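Local coordinates for protein pectate lyase 1 (PDB 1PXZ) that cleaves pectate weakly by eliminative, calcium-dependent lysis of its galacturonan backbone, and is the major pollen allergen of mountain cedar, at residues D173-V178 and N190-H195; L121-C126 and N166-C171; A226-P231 and N249-G254; N220-N225 and N243-W248. All blocks are in the same frame, centred on the assembly; numbering follows the deposited sequence.

Contact 1: residues D173-V178 and N190-H195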
# COMPACT_ATOMS: atom_id res chain seq x y z
N ASP A 173 13.91 0.61 -5.09
CA ASP A 173 13.15 1.62 -5.83
C ASP A 173 11.97 2.11 -5.02
O ASP A 173 12.17 2.98 -4.17
CB ASP A 173 12.71 1.06 -7.19
CG ASP A 173 13.96 0.77 -8.01
OD1 ASP A 173 14.52 1.74 -8.56
OD2 ASP A 173 14.37 -0.41 -8.12
N GLY A 174 10.76 1.58 -5.22
CA GLY A 174 9.65 2.05 -4.40
C GLY A 174 9.19 1.05 -3.35
O GLY A 174 9.58 -0.12 -3.32
N LEU A 175 8.31 1.50 -2.44
CA LEU A 175 7.71 0.56 -1.52
C LEU A 175 6.37 0.10 -2.08
O LEU A 175 6.09 -1.10 -2.07
CB LEU A 175 7.56 1.17 -0.12
CG LEU A 175 8.92 1.47 0.54
CD1 LEU A 175 8.70 2.11 1.91
CD2 LEU A 175 9.75 0.20 0.65
N ILE A 176 5.53 1.00 -2.59
CA ILE A 176 4.28 0.54 -3.20
C ILE A 176 4.13 1.23 -4.55
O ILE A 176 4.22 2.46 -4.61
CB ILE A 176 3.09 0.86 -2.31
CG1 ILE A 176 3.10 0.08 -0.99
CG2 ILE A 176 1.77 0.65 -3.05
CD1 ILE A 176 1.96 0.48 -0.07
N ASP A 177 3.95 0.48 -5.62
CA ASP A 177 3.78 1.08 -6.95
C ASP A 177 2.41 0.67 -7.48
O ASP A 177 2.11 -0.52 -7.56
CB ASP A 177 4.93 0.62 -7.83
CG ASP A 177 5.42 1.49 -8.95
OD1 ASP A 177 6.30 2.35 -8.73
OD2 ASP A 177 4.94 1.33 -10.10
N VAL A 178 1.55 1.63 -7.81
CA VAL A 178 0.20 1.31 -8.29
C VAL A 178 0.05 1.94 -9.66
O VAL A 178 0.20 3.16 -9.79
CB VAL A 178 -0.85 1.83 -7.31
CG1 VAL A 178 -2.27 1.54 -7.79
CG2 VAL A 178 -0.64 1.21 -5.93
N ASN A 190 -0.00 0.63 7.62
CA ASN A 190 1.36 0.20 7.34
C ASN A 190 2.40 1.10 8.02
O ASN A 190 2.08 2.23 8.34
CB ASN A 190 1.64 0.28 5.85
CG ASN A 190 0.64 -0.56 5.06
OD1 ASN A 190 -0.23 -0.03 4.36
ND2 ASN A 190 0.80 -1.87 5.18
N HIS A 191 3.62 0.60 8.19
CA HIS A 191 4.72 1.45 8.69
C HIS A 191 5.74 1.56 7.56
O HIS A 191 6.29 0.52 7.19
CB HIS A 191 5.32 0.89 9.96
CG HIS A 191 6.42 1.70 10.56
ND1 HIS A 191 7.32 1.18 11.47
CD2 HIS A 191 6.76 3.01 10.38
CE1 HIS A 191 8.18 2.13 11.83
NE2 HIS A 191 7.86 3.25 11.18
N PHE A 192 5.93 2.74 6.99
CA PHE A 192 6.90 2.96 5.92
C PHE A 192 8.11 3.67 6.52
O PHE A 192 7.91 4.71 7.17
CB PHE A 192 6.33 3.84 4.81
CG PHE A 192 5.07 3.35 4.15
CD1 PHE A 192 3.84 3.68 4.71
CD2 PHE A 192 5.12 2.58 3.00
CE1 PHE A 192 2.67 3.24 4.13
CE2 PHE A 192 3.95 2.14 2.40
CZ PHE A 192 2.73 2.47 2.97
N PHE A 193 9.33 3.17 6.32
CA PHE A 193 10.46 3.83 6.99
C PHE A 193 11.79 3.53 6.30
O PHE A 193 11.88 2.57 5.52
CB PHE A 193 10.50 3.47 8.48
CG PHE A 193 10.76 1.99 8.77
CD1 PHE A 193 9.72 1.08 8.76
CD2 PHE A 193 12.03 1.54 9.07
CE1 PHE A 193 9.96 -0.25 9.05
CE2 PHE A 193 12.29 0.19 9.34
CZ PHE A 193 11.24 -0.71 9.31
N ASN A 194 12.78 4.37 6.61
CA ASN A 194 14.14 4.19 6.09
C ASN A 194 14.14 3.94 4.60
O ASN A 194 14.68 2.93 4.12
CB ASN A 194 14.83 3.03 6.82
CG ASN A 194 15.06 3.33 8.29
OD1 ASN A 194 14.81 4.42 8.82
ND2 ASN A 194 15.57 2.30 8.99
N HIS A 195 13.54 4.85 3.83
CA HIS A 195 13.35 4.61 2.41
C HIS A 195 13.09 5.93 1.70
O HIS A 195 12.32 6.71 2.27
CB HIS A 195 12.15 3.65 2.18
CG HIS A 195 12.05 3.29 0.74
ND1 HIS A 195 11.27 3.97 -0.19
CD2 HIS A 195 12.69 2.30 0.05
CE1 HIS A 195 11.44 3.41 -1.38
NE2 HIS A 195 12.29 2.40 -1.26
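In this segment pair, OD2 of D173 is the best-held side-chain oxygen, gripped by one hydrogen bond from the backbone N of G150 in the coil before. The setting is a right-handed parallel beta-helix. Its chain turns a corner at L175, so that 173-178 and 190-195 belong to different faces of one coil and meet across the interior. They do so mainly through side chains, with the backbone at D173 and G174 also meeting H195; the nearest alpha carbons, CA of L175 and CA of F192, stand 7.9 Å apart. L175 and H195 carry the largest shares of the contact. With CG anti to its carbonyl carbon (chi1 -65°) and the chain extended beyond, L175 reaches tip to tip for H195, whose ring is swung out anti to the backbone N. CG of L175 sits almost squarely over the imidazole face, 3.6 Å from the ring centroid and 12° off the normal, a CH-pi contact; the carbonyl O of D173 lies instead at the ring edge. CD1 of L175 meets both H195 and CD2 of F192, the leucine and phenylalanine sliding past each other in opposite directions. Both aliphatic partners reach the F192 ring at its rim, near its plane. D173 and D177 are probably calcium ligands, by similarity with related lyases, and D149 lies beside D173; the segment carrying these two aspartates is the one whose L175 and I176 pack inward. I176, its side chain extended (chi2 176°), crosses F192 at about a right angle, and its CD1 touches F192 CE2 at 3.6 Å.

Contact 2: residues L121-C126 and N166-C171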
# COMPACT_ATOMS: atom_id res chain seq x y z
N LEU A 121 3.10 -8.39 6.96
CA LEU A 121 4.39 -8.82 6.43
C LEU A 121 5.47 -7.77 6.65
O LEU A 121 5.24 -6.55 6.62
CB LEU A 121 4.32 -9.08 4.92
CG LEU A 121 3.21 -10.01 4.44
CD1 LEU A 121 3.12 -10.03 2.93
CD2 LEU A 121 3.45 -11.40 5.05
N HIS A 122 6.69 -8.27 6.85
CA HIS A 122 7.84 -7.36 6.76
C HIS A 122 8.41 -7.43 5.35
O HIS A 122 8.71 -8.55 4.90
CB HIS A 122 8.94 -7.75 7.71
CG HIS A 122 8.59 -7.86 9.16
ND1 HIS A 122 8.91 -6.84 10.04
CD2 HIS A 122 8.01 -8.85 9.89
CE1 HIS A 122 8.51 -7.19 11.25
NE2 HIS A 122 7.96 -8.39 11.19
N ILE A 123 8.58 -6.34 4.62
CA ILE A 123 9.23 -6.45 3.31
C ILE A 123 10.34 -5.41 3.27
O ILE A 123 10.05 -4.23 3.49
CB ILE A 123 8.28 -6.27 2.12
CG1 ILE A 123 7.01 -7.10 2.26
CG2 ILE A 123 8.99 -6.55 0.81
CD1 ILE A 123 5.96 -6.91 1.19
N HIS A 124 11.57 -5.84 3.03
CA HIS A 124 12.67 -4.89 2.95
C HIS A 124 13.83 -5.48 2.15
O HIS A 124 13.87 -6.70 2.02
CB HIS A 124 13.14 -4.51 4.36
CG HIS A 124 13.46 -5.72 5.17
ND1 HIS A 124 14.63 -6.42 4.96
CD2 HIS A 124 12.81 -6.35 6.17
CE1 HIS A 124 14.69 -7.43 5.80
NE2 HIS A 124 13.60 -7.41 6.54
N GLY A 125 14.68 -4.61 1.65
CA GLY A 125 15.81 -5.02 0.83
C GLY A 125 15.39 -5.56 -0.53
O GLY A 125 16.15 -6.34 -1.11
N CYS A 126 14.23 -5.19 -1.07
CA CYS A 126 13.87 -5.71 -2.38
C CYS A 126 14.82 -5.18 -3.44
O CYS A 126 15.28 -4.04 -3.40
CB CYS A 126 12.43 -5.34 -2.76
SG CYS A 126 11.24 -5.89 -1.51
N ASN A 166 1.53 -3.81 7.07
CA ASN A 166 2.87 -4.28 6.74
C ASN A 166 3.93 -3.32 7.23
O ASN A 166 3.66 -2.14 7.39
CB ASN A 166 3.01 -4.43 5.22
CG ASN A 166 1.91 -5.38 4.76
OD1 ASN A 166 1.99 -6.57 5.07
ND2 ASN A 166 0.91 -4.86 4.08
N SER A 167 5.15 -3.83 7.41
CA SER A 167 6.32 -3.02 7.72
C SER A 167 7.24 -2.97 6.51
O SER A 167 7.81 -3.99 6.12
CB SER A 167 7.03 -3.63 8.94
OG SER A 167 6.24 -3.35 10.09
N LEU A 168 7.37 -1.82 5.86
CA LEU A 168 7.97 -1.70 4.55
C LEU A 168 9.14 -0.72 4.57
O LEU A 168 8.88 0.43 4.94
CB LEU A 168 6.92 -1.21 3.54
CG LEU A 168 5.63 -2.05 3.55
CD1 LEU A 168 4.55 -1.38 2.70
CD2 LEU A 168 5.88 -3.47 3.05
N SER A 169 10.35 -1.15 4.21
CA SER A 169 11.49 -0.25 4.38
C SER A 169 12.61 -0.62 3.41
O SER A 169 12.61 -1.74 2.90
CB SER A 169 12.02 -0.32 5.82
OG SER A 169 12.49 -1.63 6.14
N ASP A 170 13.52 0.31 3.16
CA ASP A 170 14.80 0.04 2.55
C ASP A 170 14.76 -0.83 1.32
O ASP A 170 15.43 -1.88 1.29
CB ASP A 170 15.66 -0.66 3.63
CG ASP A 170 17.12 -0.78 3.23
OD1 ASP A 170 17.58 0.01 2.38
OD2 ASP A 170 17.78 -1.70 3.76
N CYS A 171 14.00 -0.43 0.30
CA CYS A 171 14.05 -1.15 -0.97
C CYS A 171 14.81 -0.35 -2.01
O CYS A 171 15.10 0.83 -1.79
CB CYS A 171 12.61 -1.44 -1.45
SG CYS A 171 11.95 -2.74 -0.35
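Strands 122-124 and 167-169 run parallel, 5° apart, and their side chains repeat one another's conformations from one strand to the next. I123 and L168 lie side by side in the interior, CG1 of I123 and CG of L168 each anti to the carbonyl carbon (chi1 -48° and -52°), so that L168 CD2 rests 3.8 Å from I123 CB. On the other face, H124 and S169 both adopt the crowded position between backbone N and carbonyl carbon, which brings S169 OG to 3.4 Å from H124 CB. Backbone bonds alternate between the strands, such as I123 N to S167 O at 2.9 Å. At the start, the N166 side chain leans across: its OD1 accepts from L121 N at 2.8 Å on an in-plane lone pair, while ND2 is given to L118 O, two bonds that fix the amide's rotation. At the far end G125, at positive phi, offers its N to D170 O. There the C171 thiol accepts from C126 N, N to SG 3.4 Å; C126 itself is disulfide-bonded to C107. An asparagine turned inward at a corner to bond the backbone of the preceding coil, next to stacked aliphatic residues, is a hallmark of the pectate lyase parallel beta-helix.

Contact 3: residues A226-P231 and N249-G254; sequences AGQRMP and NIYAIG
Q228 and Y251 cross at about a right angle, and both side chains leave the backbone in the crowded position between N and carbonyl carbon, at chi1 69° and 61°. CB of Q228 comes over the Y251 ring face, offset toward the rim and 4.0 Å from the centroid, as a CH-pi contact. The glutamine then bends at chi2, laying its amide obliquely across I250, where Q228 NE2 is only 3.0 Å from I250 CD1, a tight approach. R229 starts away from the other segment. Its chain is extended from CG to NE, crosses Y251 obliquely with the guanidinium tilted 40° to the ring, and brings its CG to 3.4 Å from Y251 OH. A water lying in the ring plane bonds that hydroxyl at 2.8 Å and weakly accepts from R229 NE. Beneath these side chains the backbones hold on to each other. G227 O receives two donors, N249 N on a lone pair and I250 N from above the carbonyl plane; M230 N points to A252 O, and beyond the cis peptide before P231, G254 N donates to P231 O at 3.0 Å. Residues of 226-231 fall in two regions that bind IgE. With R229 the predicted catalytic residue and its side chain near those of D173 and D177, Y251 and its water flank what is probably the active-site cleft of a polysaccharide lyase family 1 enzyme.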
# COMPACT_ATOMS: atom_id res chain seq x y z
N ALA A 226 11.61 8.55 6.07
CA ALA A 226 10.97 8.36 4.77
C ALA A 226 11.19 9.62 3.94
O ALA A 226 11.03 10.73 4.47
CB ALA A 226 9.52 8.01 5.01
N GLY A 227 11.60 9.49 2.69
CA GLY A 227 12.07 10.62 1.90
C GLY A 227 10.96 11.44 1.29
O GLY A 227 10.88 12.65 1.54
N GLN A 228 10.12 10.82 0.46
CA GLN A 228 9.06 11.59 -0.21
C GLN A 228 8.08 10.65 -0.90
O GLN A 228 8.19 9.42 -0.73
CB GLN A 228 9.73 12.54 -1.20
CG GLN A 228 10.37 11.83 -2.39
CD GLN A 228 11.86 11.64 -2.27
OE1 GLN A 228 12.52 11.07 -3.14
NE2 GLN A 228 12.48 12.10 -1.19
N ARG A 229 7.11 11.16 -1.65
CA ARG A 229 6.09 10.36 -2.33
C ARG A 229 5.19 9.62 -1.35
O ARG A 229 5.12 8.38 -1.32
CB ARG A 229 6.74 9.32 -3.25
CG ARG A 229 7.60 9.95 -4.34
CD ARG A 229 8.06 8.86 -5.30
NE ARG A 229 8.80 9.42 -6.44
CZ ARG A 229 9.17 8.67 -7.47
NH1 ARG A 229 8.86 7.38 -7.48
NH2 ARG A 229 9.83 9.25 -8.46
N MET A 230 4.46 10.37 -0.53
CA MET A 230 3.66 9.72 0.51
C MET A 230 2.23 10.21 0.54
O MET A 230 1.75 10.70 1.57
CB MET A 230 4.31 9.95 1.89
CG MET A 230 5.68 9.25 1.94
SD MET A 230 6.49 9.58 3.52
CE MET A 230 7.55 10.96 3.10
N PRO A 231 1.46 10.09 -0.52
CA PRO A 231 1.87 9.55 -1.81
C PRO A 231 2.33 10.59 -2.81
O PRO A 231 2.17 11.79 -2.60
CB PRO A 231 0.53 8.97 -2.32
CG PRO A 231 -0.45 10.01 -1.88
CD PRO A 231 0.03 10.48 -0.52
N ASN A 249 12.05 14.24 3.63
CA ASN A 249 13.32 14.75 3.11
C ASN A 249 13.12 15.81 2.05
O ASN A 249 13.93 16.74 2.02
CB ASN A 249 14.17 13.64 2.47
CG ASN A 249 15.59 14.07 2.15
OD1 ASN A 249 16.12 13.86 1.06
ND2 ASN A 249 16.25 14.70 3.12
N ILE A 250 12.10 15.64 1.20
CA ILE A 250 11.86 16.59 0.12
C ILE A 250 10.48 17.22 0.27
O ILE A 250 10.35 18.44 0.40
CB ILE A 250 12.01 15.94 -1.26
CG1 ILE A 250 13.39 15.28 -1.47
CG2 ILE A 250 11.71 16.94 -2.37
CD1 ILE A 250 13.46 14.49 -2.77
N TYR A 251 9.46 16.37 0.26
CA TYR A 251 8.09 16.75 0.55
C TYR A 251 7.34 15.52 1.07
O TYR A 251 7.90 14.42 1.00
CB TYR A 251 7.35 17.24 -0.70
CG TYR A 251 7.26 16.19 -1.79
CD1 TYR A 251 8.33 16.00 -2.65
CD2 TYR A 251 6.14 15.37 -1.97
CE1 TYR A 251 8.29 15.04 -3.66
CE2 TYR A 251 6.09 14.42 -2.96
CZ TYR A 251 7.17 14.26 -3.81
OH TYR A 251 7.10 13.31 -4.80
N ALA A 252 6.09 15.74 1.46
CA ALA A 252 5.30 14.59 1.90
C ALA A 252 4.30 14.12 0.85
O ALA A 252 4.28 12.93 0.52
CB ALA A 252 4.55 14.88 3.19
N ILE A 253 3.47 15.03 0.40
CA ILE A 253 2.40 14.68 -0.54
C ILE A 253 2.61 15.41 -1.84
O ILE A 253 2.83 16.63 -1.83
CB ILE A 253 1.03 15.02 0.06
CG1 ILE A 253 0.76 14.20 1.33
CG2 ILE A 253 -0.10 14.83 -0.95
CD1 ILE A 253 -0.47 14.63 2.08
N GLY A 254 2.55 14.72 -2.98
CA GLY A 254 2.79 15.52 -4.20
C GLY A 254 2.17 14.83 -5.40
O GLY A 254 1.48 13.81 -5.28
O HOH W 1 9.11 12.86 -6.66

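Contact 4: residues N220-N225 and N243-W248; sequences NQFGPN and NNYDPW
The rings of F222 and Y245 form an offset stack, centroids 4.7 Å apart and planes at 22°. CD2 of F222 lies over one face of Y245, displaced toward the rim, 3.4 Å from Y245 CE2, and the F222 ring also meets F192 nearly parallel. Y245 meets F268 at a steeper tilt, while its OH is anchored on M230 O. Two asparagine amides, of N220 and N243, lie side by side and nearly coplanar. On the outer face the flat groups are turned instead: the Q221 and N244 amides stand 86° apart, and ND2 of N244 donates to an in-plane lone pair of Q221 OE1 at 2.9 Å. Q221 gets there with CG anti to its backbone N and a bend at chi2. Three backbone bonds, two of them nearly straight, underlie all this, among them F222 N to N244 O at 2.8 Å. Past the strands, G223 takes a positive phi beside D246 and leads into the cis peptide before P224; OD2 of D246 lies 3.0 Å from P224 N, which has no hydrogen to give. A water then bridges the parting chains, accepting from N225 N and donating to P247 O. In the beta-helix, strands 221-222 and 244-245 are flanked by strand 185-195, which bonds Q221 and G223 through its backbone, and by strand 267-269, which packs against N244 and W248.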
# COMPACT_ATOMS: atom_id res chain seq x y z
N ASN A 220 -1.63 5.13 8.31
CA ASN A 220 -0.25 4.69 8.10
C ASN A 220 0.70 5.55 8.92
O ASN A 220 0.40 6.72 9.18
CB ASN A 220 0.16 4.76 6.63
CG ASN A 220 -0.74 3.98 5.71
OD1 ASN A 220 -1.59 4.52 5.00
ND2 ASN A 220 -0.56 2.66 5.70
N GLN A 221 1.83 4.96 9.30
CA GLN A 221 2.92 5.70 9.92
C GLN A 221 3.95 5.96 8.83
O GLN A 221 4.54 5.00 8.32
CB GLN A 221 3.55 4.93 11.10
CG GLN A 221 4.83 5.63 11.59
CD GLN A 221 4.52 6.98 12.23
OE1 GLN A 221 3.63 7.12 13.05
NE2 GLN A 221 5.27 8.01 11.87
N PHE A 222 4.18 7.21 8.46
CA PHE A 222 5.15 7.54 7.43
C PHE A 222 6.44 8.02 8.06
O PHE A 222 6.54 9.17 8.51
CB PHE A 222 4.60 8.63 6.50
CG PHE A 222 3.59 8.08 5.50
CD1 PHE A 222 3.99 7.24 4.49
CD2 PHE A 222 2.27 8.44 5.61
CE1 PHE A 222 3.07 6.74 3.56
CE2 PHE A 222 1.33 7.94 4.70
CZ PHE A 222 1.73 7.08 3.70
N GLY A 223 7.44 7.15 8.11
CA GLY A 223 8.69 7.52 8.76
C GLY A 223 8.96 6.77 10.04
O GLY A 223 8.17 5.92 10.50
N PRO A 224 10.10 7.00 10.70
CA PRO A 224 11.10 8.00 10.35
C PRO A 224 11.95 7.70 9.11
O PRO A 224 11.95 6.57 8.63
CB PRO A 224 12.10 7.95 11.53
CG PRO A 224 11.44 7.18 12.60
CD PRO A 224 10.47 6.24 11.92
N ASN A 225 12.65 8.74 8.65
CA ASN A 225 13.54 8.61 7.52
C ASN A 225 12.85 8.10 6.27
O ASN A 225 13.44 7.34 5.48
CB ASN A 225 14.69 7.64 7.87
CG ASN A 225 15.42 8.07 9.12
OD1 ASN A 225 15.68 7.27 10.03
ND2 ASN A 225 15.74 9.36 9.15
N ASN A 243 -3.25 9.69 8.76
CA ASN A 243 -1.89 9.15 8.77
C ASN A 243 -0.97 10.02 9.62
O ASN A 243 -1.28 11.19 9.81
CB ASN A 243 -1.33 9.10 7.35
CG ASN A 243 -2.24 8.46 6.33
OD1 ASN A 243 -3.01 9.10 5.61
ND2 ASN A 243 -2.12 7.14 6.26
N ASN A 244 0.14 9.48 10.10
CA ASN A 244 1.09 10.22 10.94
C ASN A 244 2.41 10.40 10.23
O ASN A 244 3.01 9.41 9.78
CB ASN A 244 1.26 9.45 12.26
CG ASN A 244 1.88 10.25 13.38
OD1 ASN A 244 1.70 11.47 13.47
ND2 ASN A 244 2.62 9.60 14.26
N TYR A 245 2.91 11.62 10.07
CA TYR A 245 4.12 11.85 9.30
C TYR A 245 5.25 12.38 10.18
O TYR A 245 5.10 13.44 10.78
CB TYR A 245 3.90 12.85 8.16
CG TYR A 245 3.00 12.44 7.02
CD1 TYR A 245 1.61 12.46 7.23
CD2 TYR A 245 3.48 12.05 5.78
CE1 TYR A 245 0.76 12.09 6.20
CE2 TYR A 245 2.64 11.69 4.73
CZ TYR A 245 1.27 11.72 4.98
OH TYR A 245 0.39 11.35 3.98
N ASP A 246 6.36 11.66 10.23
CA ASP A 246 7.65 12.13 10.71
C ASP A 246 8.28 13.06 9.68
O ASP A 246 7.81 13.11 8.56
CB ASP A 246 8.62 10.96 10.94
CG ASP A 246 8.24 10.12 12.13
OD1 ASP A 246 7.98 10.69 13.22
OD2 ASP A 246 8.19 8.86 12.01
N PRO A 247 9.31 13.82 10.03
CA PRO A 247 9.99 14.66 9.04
C PRO A 247 10.44 13.89 7.80
O PRO A 247 11.16 12.91 7.93
CB PRO A 247 11.21 15.19 9.83
CG PRO A 247 10.73 15.22 11.25
CD PRO A 247 9.84 13.99 11.40
N TRP A 248 10.00 14.39 6.65
CA TRP A 248 10.29 13.93 5.30
C TRP A 248 11.62 14.53 4.85
O TRP A 248 12.20 15.30 5.63
CB TRP A 248 9.20 14.36 4.31
CG TRP A 248 8.78 15.80 4.43
CD1 TRP A 248 9.28 16.88 3.78
CD2 TRP A 248 7.74 16.30 5.29
NE1 TRP A 248 8.63 18.05 4.17
CE2 TRP A 248 7.68 17.69 5.10
CE3 TRP A 248 6.87 15.69 6.21
CZ2 TRP A 248 6.78 18.50 5.79
CZ3 TRP A 248 5.96 16.49 6.89
CH2 TRP A 248 5.94 17.87 6.67
O HOH W 2 7.44 11.26 6.61
O HOH W 3 12.24 11.31 9.89

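In the fold
Along the chain, contact 2 comes first: 121-126 meets 166-171 after a full coil that also carries the hairpin of strands 132-137 and 141-145. Contact 1 opens just afterwards and closes a short loop, from 173-178 to 190-195, across the interior. Its second segment probably also bonds 166-171, through H191 N to N166 O, so contacts 2 and 1 share a sheet although they follow in series. Contacts 4 and 3 cross: 220-225 and 226-231 run consecutively, as do 243-248 and 249-254, joining two successive coils at adjoining positions. The F192 O bond to G223 N continues the sheet from contact 1 into contact 4, and H195 O links contact 1 to G227 of contact 3.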